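Local coordinates for 4-dehydrase (Streptomyces venezuelae, PDB 2PO3), which probably acts as a pyridoxal-phosphate-dependent aminotransferase in desosamine biosynthesis, and here holds its TDP-sugar product joined to the cofactor as an external aldimine, at residues A[7-11]-A[317-322]; A[272-276]-A[372-376]; A[306-310]-A[386-390]. All coordinates share one frame. Residues are numbered along the deposited sequence.

Interaction 1: residues A[7-11]-A[317-322]; sequences DLAFF and EVLKAE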
loop_
_atom_site.group_PDB
_atom_site.type_symbol
_atom_site.label_atom_id
_atom_site.label_comp_id
_atom_site.label_asym_id
_atom_site.label_seq_id
_atom_site.Cartn_x
_atom_site.Cartn_y
_atom_site.Cartn_z
ATOM N N ASP A 7 -35.212 -29.941 -1.651
ATOM C CA ASP A 7 -34.975 -29.395 -0.341
ATOM C C ASP A 7 -33.825 -28.410 -0.470
ATOM O O ASP A 7 -33.515 -27.688 0.492
ATOM C CB ASP A 7 -34.646 -30.477 0.693
ATOM C CG ASP A 7 -35.597 -31.626 0.578
ATOM O OD1 ASP A 7 -36.651 -31.556 -0.033
ATOM O OD2 ASP A 7 -35.150 -32.715 1.162
ATOM N N LEU A 8 -33.224 -28.415 -1.681
ATOM C CA LEU A 8 -32.117 -27.529 -2.008
ATOM C C LEU A 8 -32.614 -26.112 -2.084
ATOM O O LEU A 8 -33.501 -25.817 -2.884
ATOM C CB LEU A 8 -31.378 -27.811 -3.337
ATOM C CG LEU A 8 -30.618 -29.140 -3.403
ATOM C CD1 LEU A 8 -29.900 -29.265 -4.732
ATOM C CD2 LEU A 8 -29.603 -29.291 -2.286
ATOM N N ALA A 9 -32.010 -25.266 -1.247
ATOM C CA ALA A 9 -32.321 -23.857 -1.179
ATOM C C ALA A 9 -32.149 -23.292 -2.570
ATOM O O ALA A 9 -32.789 -22.315 -2.983
ATOM C CB ALA A 9 -31.379 -23.159 -0.204
ATOM N N PHE A 10 -31.238 -23.941 -3.285
ATOM C CA PHE A 10 -30.954 -23.525 -4.634
ATOM C C PHE A 10 -32.211 -23.684 -5.492
ATOM O O PHE A 10 -32.500 -22.892 -6.390
ATOM C CB PHE A 10 -29.795 -24.361 -5.182
ATOM C CG PHE A 10 -29.462 -23.959 -6.578
ATOM C CD1 PHE A 10 -28.652 -22.852 -6.852
ATOM C CD2 PHE A 10 -29.978 -24.691 -7.646
ATOM C CE1 PHE A 10 -28.342 -22.486 -8.165
ATOM C CE2 PHE A 10 -29.688 -24.327 -8.963
ATOM C CZ PHE A 10 -28.861 -23.233 -9.225
ATOM N N PHE A 11 -32.960 -24.741 -5.181
ATOM C CA PHE A 11 -34.175 -25.070 -5.879
ATOM C C PHE A 11 -35.394 -24.476 -5.219
ATOM O O PHE A 11 -36.529 -24.840 -5.523
ATOM C CB PHE A 11 -34.293 -26.573 -6.064
ATOM C CG PHE A 11 -33.324 -26.962 -7.160
ATOM C CD1 PHE A 11 -32.289 -27.869 -6.916
ATOM C CD2 PHE A 11 -33.434 -26.390 -8.430
ATOM C CE1 PHE A 11 -31.390 -28.230 -7.926
ATOM C CE2 PHE A 11 -32.543 -26.745 -9.447
ATOM C CZ PHE A 11 -31.520 -27.664 -9.195
ATOM N N GLU A 317 -22.534 -22.549 -7.198
ATOM C CA GLU A 317 -23.815 -21.896 -6.970
ATOM C C GLU A 317 -24.692 -22.643 -5.980
ATOM O O GLU A 317 -25.331 -22.045 -5.109
ATOM C CB GLU A 317 -24.607 -21.783 -8.282
ATOM C CG GLU A 317 -24.058 -20.726 -9.254
ATOM C CD GLU A 317 -25.102 -20.323 -10.266
ATOM O OE1 GLU A 317 -25.056 -20.641 -11.446
ATOM O OE2 GLU A 317 -26.091 -19.644 -9.730
ATOM N N VAL A 318 -24.730 -23.964 -6.130
ATOM C CA VAL A 318 -25.543 -24.795 -5.265
ATOM C C VAL A 318 -25.111 -24.649 -3.819
ATOM O O VAL A 318 -25.937 -24.564 -2.911
ATOM C CB VAL A 318 -25.506 -26.262 -5.693
ATOM C CG1 VAL A 318 -26.306 -27.127 -4.730
ATOM C CG2 VAL A 318 -26.052 -26.433 -7.110
ATOM N N LEU A 319 -23.792 -24.623 -3.613
ATOM C CA LEU A 319 -23.314 -24.491 -2.245
ATOM C C LEU A 319 -23.536 -23.065 -1.734
ATOM O O LEU A 319 -23.918 -22.817 -0.595
ATOM C CB LEU A 319 -21.839 -24.891 -2.096
ATOM C CG LEU A 319 -21.518 -26.388 -2.214
ATOM C CD1 LEU A 319 -22.220 -27.054 -3.401
ATOM C CD2 LEU A 319 -20.000 -26.556 -2.354
ATOM N N LYS A 320 -23.288 -22.101 -2.591
ATOM C CA LYS A 320 -23.502 -20.763 -2.144
ATOM C C LYS A 320 -24.927 -20.619 -1.646
ATOM O O LYS A 320 -25.213 -19.935 -0.667
ATOM C CB LYS A 320 -23.256 -19.776 -3.257
ATOM C CG LYS A 320 -23.430 -18.356 -2.753
ATOM C CD LYS A 320 -22.549 -17.364 -3.497
ATOM C CE LYS A 320 -21.591 -16.588 -2.600
ATOM N NZ LYS A 320 -20.251 -17.203 -2.409
ATOM N N ALA A 321 -25.856 -21.268 -2.323
ATOM C CA ALA A 321 -27.223 -21.142 -1.856
ATOM C C ALA A 321 -27.436 -21.737 -0.470
ATOM O O ALA A 321 -28.306 -21.344 0.312
ATOM C CB ALA A 321 -28.260 -21.649 -2.842
ATOM N N GLU A 322 -26.617 -22.701 -0.154
ATOM C CA GLU A 322 -26.727 -23.346 1.137
ATOM C C GLU A 322 -25.969 -22.617 2.229
ATOM O O GLU A 322 -25.900 -23.104 3.353
ATOM C CB GLU A 322 -26.246 -24.805 1.072
ATOM C CG GLU A 322 -27.235 -25.727 0.343
ATOM C CD GLU A 322 -28.641 -25.606 0.888
ATOM O OE1 GLU A 322 -28.923 -25.588 2.077
ATOM O OE2 GLU A 322 -29.535 -25.494 -0.059
HETATM O O HOH W 1 -30.573 -27.890 1.979
#
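F10 lays one face of its ring over the CG2 methyl of V318, a CH-pi contact in which V318 CG2 sits 4.3 Å from the centroid of the F10 ring and 11° off the ring normal. The t rotamer of F10 carries the ring along the last turn of helix 312-321, where F10 CE1 reaches E317 CB at 3.8 Å and the methyl of A321 lies near the ring plane. A321 also meets the start of the side chain, with F10 CB and A321 CB 3.9 Å apart; here the backbones come nearest, F10 CA to A321 CA being 5.2 Å. L8 adds an apolar contact, L8 CD1 to V318 CG1 at 4.2 Å. In a chain whose family is consistent with the fold type I architecture of PLP-dependent aminotransferases, this contact lays the N-terminal arm on a helix from the C-terminal part. The arm makes a short 3-10 turn, with F11 N bonded to L8 O at 2.6 Å. At the start of that turn A9 N donates to E322 OE2 at 2.8 Å (146° at the hydrogen). A water bonds E322 OE1 at 2.8 Å and, weakly, D7 O at 3.3 Å; E322 OE1 also accepts from A16 N further along the arm. Helix 369-394 backs the contact, touching L8 through L381 and V318 through C382.

Interaction 2: residues A[272-276]-A[372-376]; sequences AYREH and IRRVA
Both segments are regular alpha-helix, 272-276 being the last turn of helix 246-276 and 372-376 an early turn of helix 369-394. Their axes approach to 9.6 Å with N-to-C directions 42° apart (signed crossing -42°); the CA pairs Y273-I372 (6.4 Å) and H276-A376 (5.9 Å) set the register. Y273 (m, chi2 110°) and H276 (m, chi2 -55°) present their rings. I372 (m, t) points toward the partner helix: its CD1 meets A272 CB at 3.8 Å, and its CG2 lies over one face of the Y273 ring, 3.9 Å from the centroid, a CH-pi contact, and 3.8 Å from H276 CD2. R373 lays CG over a face of the H276 ring, 4.2 Å from H276 CE1. V375, its chi1 eclipsed near 0°, brings CG2 to the Y273 ring edge, 3.7 Å from CE2. A376 CB closes tightly on H276 CB at 3.3 Å. This helix-helix packing, centred on I372 with H276 and R373 at its edge, is bordered by strand 21-22, whose L21 touches V375, and by P362 just after strand 358-361, whose O hydrogen-bonds Y273 OH.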
loop_
_atom_site.group_PDB
_atom_site.type_symbol
_atom_site.label_atom_id
_atom_site.label_comp_id
_atom_site.label_asym_id
_atom_site.label_seq_id
_atom_site.Cartn_x
_atom_site.Cartn_y
_atom_site.Cartn_z
ATOM N N ALA A 272 -9.824 -34.700 6.887
ATOM C CA ALA A 272 -11.252 -34.868 7.055
ATOM C C ALA A 272 -11.975 -34.814 5.745
ATOM O O ALA A 272 -12.866 -35.613 5.474
ATOM C CB ALA A 272 -11.847 -33.823 7.985
ATOM N N TYR A 273 -11.597 -33.844 4.928
ATOM C CA TYR A 273 -12.262 -33.746 3.652
ATOM C C TYR A 273 -11.908 -34.960 2.837
ATOM O O TYR A 273 -12.759 -35.540 2.181
ATOM C CB TYR A 273 -11.818 -32.512 2.842
ATOM C CG TYR A 273 -12.551 -31.197 3.118
ATOM C CD1 TYR A 273 -11.902 -30.138 3.764
ATOM C CD2 TYR A 273 -13.869 -31.003 2.704
ATOM C CE1 TYR A 273 -12.536 -28.915 4.005
ATOM C CE2 TYR A 273 -14.532 -29.798 2.943
ATOM C CZ TYR A 273 -13.859 -28.749 3.585
ATOM O OH TYR A 273 -14.497 -27.543 3.819
ATOM N N ARG A 274 -10.635 -35.341 2.865
ATOM C CA ARG A 274 -10.220 -36.498 2.064
ATOM C C ARG A 274 -11.068 -37.698 2.360
ATOM O O ARG A 274 -11.592 -38.406 1.487
ATOM C CB ARG A 274 -8.768 -36.870 2.293
ATOM C CG ARG A 274 -8.063 -37.406 1.054
ATOM C CD ARG A 274 -6.616 -37.803 1.332
ATOM N NE ARG A 274 -6.383 -38.161 2.744
ATOM C CZ ARG A 274 -5.475 -37.564 3.553
ATOM N NH1 ARG A 274 -5.287 -37.918 4.838
ATOM N NH2 ARG A 274 -4.732 -36.579 3.039
ATOM N N GLU A 275 -11.206 -37.922 3.642
ATOM C CA GLU A 275 -11.998 -39.042 4.070
ATOM C C GLU A 275 -13.482 -38.893 3.726
ATOM O O GLU A 275 -14.114 -39.839 3.269
ATOM C CB GLU A 275 -11.745 -39.369 5.555
ATOM C CG GLU A 275 -12.395 -38.331 6.478
ATOM C CD GLU A 275 -12.810 -38.906 7.803
ATOM O OE1 GLU A 275 -13.421 -39.956 7.906
ATOM O OE2 GLU A 275 -12.428 -38.166 8.828
ATOM N N HIS A 276 -14.061 -37.720 3.935
ATOM C CA HIS A 276 -15.468 -37.557 3.608
ATOM C C HIS A 276 -15.808 -37.545 2.131
ATOM O O HIS A 276 -16.989 -37.584 1.780
ATOM C CB HIS A 276 -16.090 -36.299 4.208
ATOM C CG HIS A 276 -16.123 -36.471 5.665
ATOM N ND1 HIS A 276 -16.736 -37.583 6.216
ATOM C CD2 HIS A 276 -15.600 -35.708 6.650
ATOM C CE1 HIS A 276 -16.587 -37.483 7.521
ATOM N NE2 HIS A 276 -15.915 -36.369 7.813
ATOM N N ILE A 372 -17.310 -29.687 8.025
ATOM C CA ILE A 372 -16.724 -30.457 6.934
ATOM C C ILE A 372 -17.686 -31.428 6.312
ATOM O O ILE A 372 -17.852 -31.482 5.107
ATOM C CB ILE A 372 -15.349 -31.017 7.268
ATOM C CG1 ILE A 372 -14.386 -29.829 7.405
ATOM C CG2 ILE A 372 -14.904 -31.979 6.164
ATOM C CD1 ILE A 372 -13.027 -30.178 7.998
ATOM N N ARG A 373 -18.343 -32.168 7.174
ATOM C CA ARG A 373 -19.321 -33.153 6.780
ATOM C C ARG A 373 -20.454 -32.480 6.022
ATOM O O ARG A 373 -20.994 -32.909 5.008
ATOM C CB ARG A 373 -19.905 -33.689 8.086
ATOM C CG ARG A 373 -20.004 -35.199 8.195
ATOM C CD ARG A 373 -20.846 -35.646 9.391
ATOM N NE ARG A 373 -22.286 -35.571 9.115
ATOM C CZ ARG A 373 -23.119 -34.619 9.568
ATOM N NH1 ARG A 373 -22.705 -33.617 10.357
ATOM N NH2 ARG A 373 -24.406 -34.684 9.223
ATOM N N ARG A 374 -20.882 -31.383 6.561
ATOM C CA ARG A 374 -21.967 -30.705 5.894
ATOM C C ARG A 374 -21.574 -30.372 4.454
ATOM O O ARG A 374 -22.362 -30.541 3.532
ATOM C CB ARG A 374 -22.367 -29.484 6.716
ATOM C CG ARG A 374 -22.911 -28.311 5.907
ATOM C CD ARG A 374 -23.082 -27.037 6.733
ATOM N NE ARG A 374 -23.727 -25.963 5.981
ATOM C CZ ARG A 374 -23.826 -24.712 6.396
ATOM N NH1 ARG A 374 -23.330 -24.334 7.571
ATOM N NH2 ARG A 374 -24.430 -23.819 5.607
ATOM N N VAL A 375 -20.346 -29.882 4.259
ATOM C CA VAL A 375 -19.920 -29.547 2.909
ATOM C C VAL A 375 -19.662 -30.763 2.055
ATOM O O VAL A 375 -20.115 -30.844 0.921
ATOM C CB VAL A 375 -18.904 -28.403 2.772
ATOM C CG1 VAL A 375 -18.497 -27.772 4.101
ATOM C CG2 VAL A 375 -17.769 -28.549 1.741
ATOM N N ALA A 376 -18.957 -31.734 2.608
ATOM C CA ALA A 376 -18.672 -32.951 1.867
ATOM C C ALA A 376 -19.961 -33.589 1.368
ATOM O O ALA A 376 -20.037 -33.992 0.230
ATOM C CB ALA A 376 -17.955 -33.951 2.754
#

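Interaction 3: residues A[306-310]-A[386-390]; sequences ATTGI and GRELT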
loop_
_atom_site.group_PDB
_atom_site.type_symbol
_atom_site.label_atom_id
_atom_site.label_comp_id
_atom_site.label_asym_id
_atom_site.label_seq_id
_atom_site.Cartn_x
_atom_site.Cartn_y
_atom_site.Cartn_z
ATOM N N ALA A 306 -17.462 -34.432 -16.927
ATOM C CA ALA A 306 -17.893 -35.599 -17.663
ATOM C C ALA A 306 -18.415 -36.718 -16.763
ATOM O O ALA A 306 -19.467 -37.310 -17.007
ATOM C CB ALA A 306 -16.737 -36.088 -18.510
ATOM N N THR A 307 -17.634 -37.007 -15.728
ATOM C CA THR A 307 -17.909 -38.033 -14.756
ATOM C C THR A 307 -19.144 -37.678 -13.943
ATOM O O THR A 307 -20.055 -38.469 -13.787
ATOM C CB THR A 307 -16.662 -38.183 -13.832
ATOM O OG1 THR A 307 -15.505 -38.549 -14.536
ATOM C CG2 THR A 307 -16.886 -39.157 -12.690
ATOM N N THR A 308 -19.188 -36.459 -13.413
ATOM C CA THR A 308 -20.301 -36.017 -12.594
ATOM C C THR A 308 -21.536 -35.526 -13.335
ATOM O O THR A 308 -22.624 -35.592 -12.793
ATOM C CB THR A 308 -19.843 -34.860 -11.690
ATOM O OG1 THR A 308 -19.620 -33.708 -12.477
ATOM C CG2 THR A 308 -18.552 -35.206 -10.971
ATOM N N GLY A 309 -21.381 -34.984 -14.543
ATOM C CA GLY A 309 -22.553 -34.485 -15.223
ATOM C C GLY A 309 -22.957 -33.114 -14.699
ATOM O O GLY A 309 -24.030 -32.610 -14.980
ATOM N N ILE A 310 -22.081 -32.492 -13.918
ATOM C CA ILE A 310 -22.328 -31.161 -13.362
ATOM C C ILE A 310 -21.030 -30.359 -13.358
ATOM O O ILE A 310 -20.010 -30.840 -12.865
ATOM C CB ILE A 310 -22.994 -31.118 -11.983
ATOM C CG1 ILE A 310 -23.186 -29.687 -11.526
ATOM C CG2 ILE A 310 -22.192 -31.822 -10.893
ATOM C CD1 ILE A 310 -24.147 -29.564 -10.344
ATOM N N GLY A 386 -25.540 -34.984 -10.193
ATOM C CA GLY A 386 -25.147 -33.918 -11.106
ATOM C C GLY A 386 -26.037 -33.706 -12.316
ATOM O O GLY A 386 -26.587 -32.619 -12.524
ATOM N N ARG A 387 -26.141 -34.798 -13.065
ATOM C CA ARG A 387 -26.918 -34.954 -14.287
ATOM C C ARG A 387 -28.365 -34.481 -14.092
ATOM O O ARG A 387 -28.910 -33.689 -14.876
ATOM C CB ARG A 387 -26.848 -36.414 -14.772
ATOM C CG ARG A 387 -25.515 -36.749 -15.438
ATOM C CD ARG A 387 -25.257 -38.230 -15.762
ATOM N NE ARG A 387 -23.846 -38.615 -15.574
ATOM C CZ ARG A 387 -22.845 -38.267 -16.405
ATOM N NH1 ARG A 387 -23.042 -37.549 -17.512
ATOM N NH2 ARG A 387 -21.600 -38.672 -16.134
ATOM N N GLU A 388 -28.998 -34.959 -13.026
ATOM C CA GLU A 388 -30.361 -34.547 -12.763
ATOM C C GLU A 388 -30.413 -33.096 -12.276
ATOM O O GLU A 388 -31.308 -32.324 -12.615
ATOM C CB GLU A 388 -31.045 -35.568 -11.837
ATOM C CG GLU A 388 -32.417 -35.143 -11.272
ATOM C CD GLU A 388 -32.856 -36.005 -10.116
ATOM O OE1 GLU A 388 -32.498 -37.156 -9.974
ATOM O OE2 GLU A 388 -33.687 -35.407 -9.304
ATOM N N LEU A 389 -29.413 -32.731 -11.477
ATOM C CA LEU A 389 -29.312 -31.391 -10.935
ATOM C C LEU A 389 -29.108 -30.384 -12.047
ATOM O O LEU A 389 -29.713 -29.313 -12.100
ATOM C CB LEU A 389 -28.146 -31.352 -9.947
ATOM C CG LEU A 389 -28.362 -30.387 -8.797
ATOM C CD1 LEU A 389 -27.152 -30.432 -7.861
ATOM C CD2 LEU A 389 -28.580 -28.995 -9.368
ATOM N N THR A 390 -28.220 -30.740 -12.959
ATOM C CA THR A 390 -27.980 -29.872 -14.089
ATOM C C THR A 390 -29.300 -29.780 -14.905
ATOM O O THR A 390 -29.804 -28.720 -15.262
ATOM C CB THR A 390 -26.827 -30.451 -14.945
ATOM O OG1 THR A 390 -25.572 -30.454 -14.287
ATOM C CG2 THR A 390 -26.718 -29.823 -16.331
HETATM O O HOH W 2 -23.032 -39.934 -13.187
#
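An ST turn ends helix 305-308 and sets its exit against helix 369-394: T308 OG1 accepts from I310 N at 3.1 Å, while also bonding D304 O one turn back. G309 leaves the helix with positive phi (80°), a conformation in which a CB would be jammed against the preceding carbonyl; here it would also fall 2.2 Å from R387 CG. Glycine recurs on the facing helix, where an ideal CB on G386 would lie 2.1 Å from T308 O and 2.9 Å from I310 CG2. Without these side chains the backbones close to 4.5 Å, both from G309 CA to R387 CA and from I310 CA to G386 CA, and G386 CA makes a CA-H...O contact with T308 O at 3.5 Å. R387 stretches back along the short helix, one face of its guanidinium over G309 CA and T308 C. Its NH2 donates to A306 O at 2.7 Å and weakly to T307 O at 2.8 Å, carbonyls at the helix C-terminal end. R387 NE donates to a water at 2.8 Å, which in turn bonds T307 O weakly at 3.4 Å. On the inner side I310 CD1 meets L389 CD1 at 4.0 Å. T390 OG1 sits between two carbonyl oxygens, 2.7 Å from G309 O and 3.0 Å from G386 O.

In the fold
Helix 369-394 ties the three contacts together: interactions 2 and 3 use an early and a late part of it, their nearest atoms about 11 Å apart, and interaction 1 rests on it between them. Interactions 1 and 3 have centres 15 Å apart and meet at L389, which touches both F11 (F11 CZ to L389 CD2, 3.2 Å) and V318 (V318 CG2 to L389 CD1, 4.2 Å). Interactions 1 and 2, centres 18 Å apart, meet through a probable hydrogen bond, R374 NH2 to E322 O at 2.8 Å. All three lie away from the pocket of the cofactor-sugar adduct; the side chain of Y273 in interaction 2 is about 12 Å from a bound adduct.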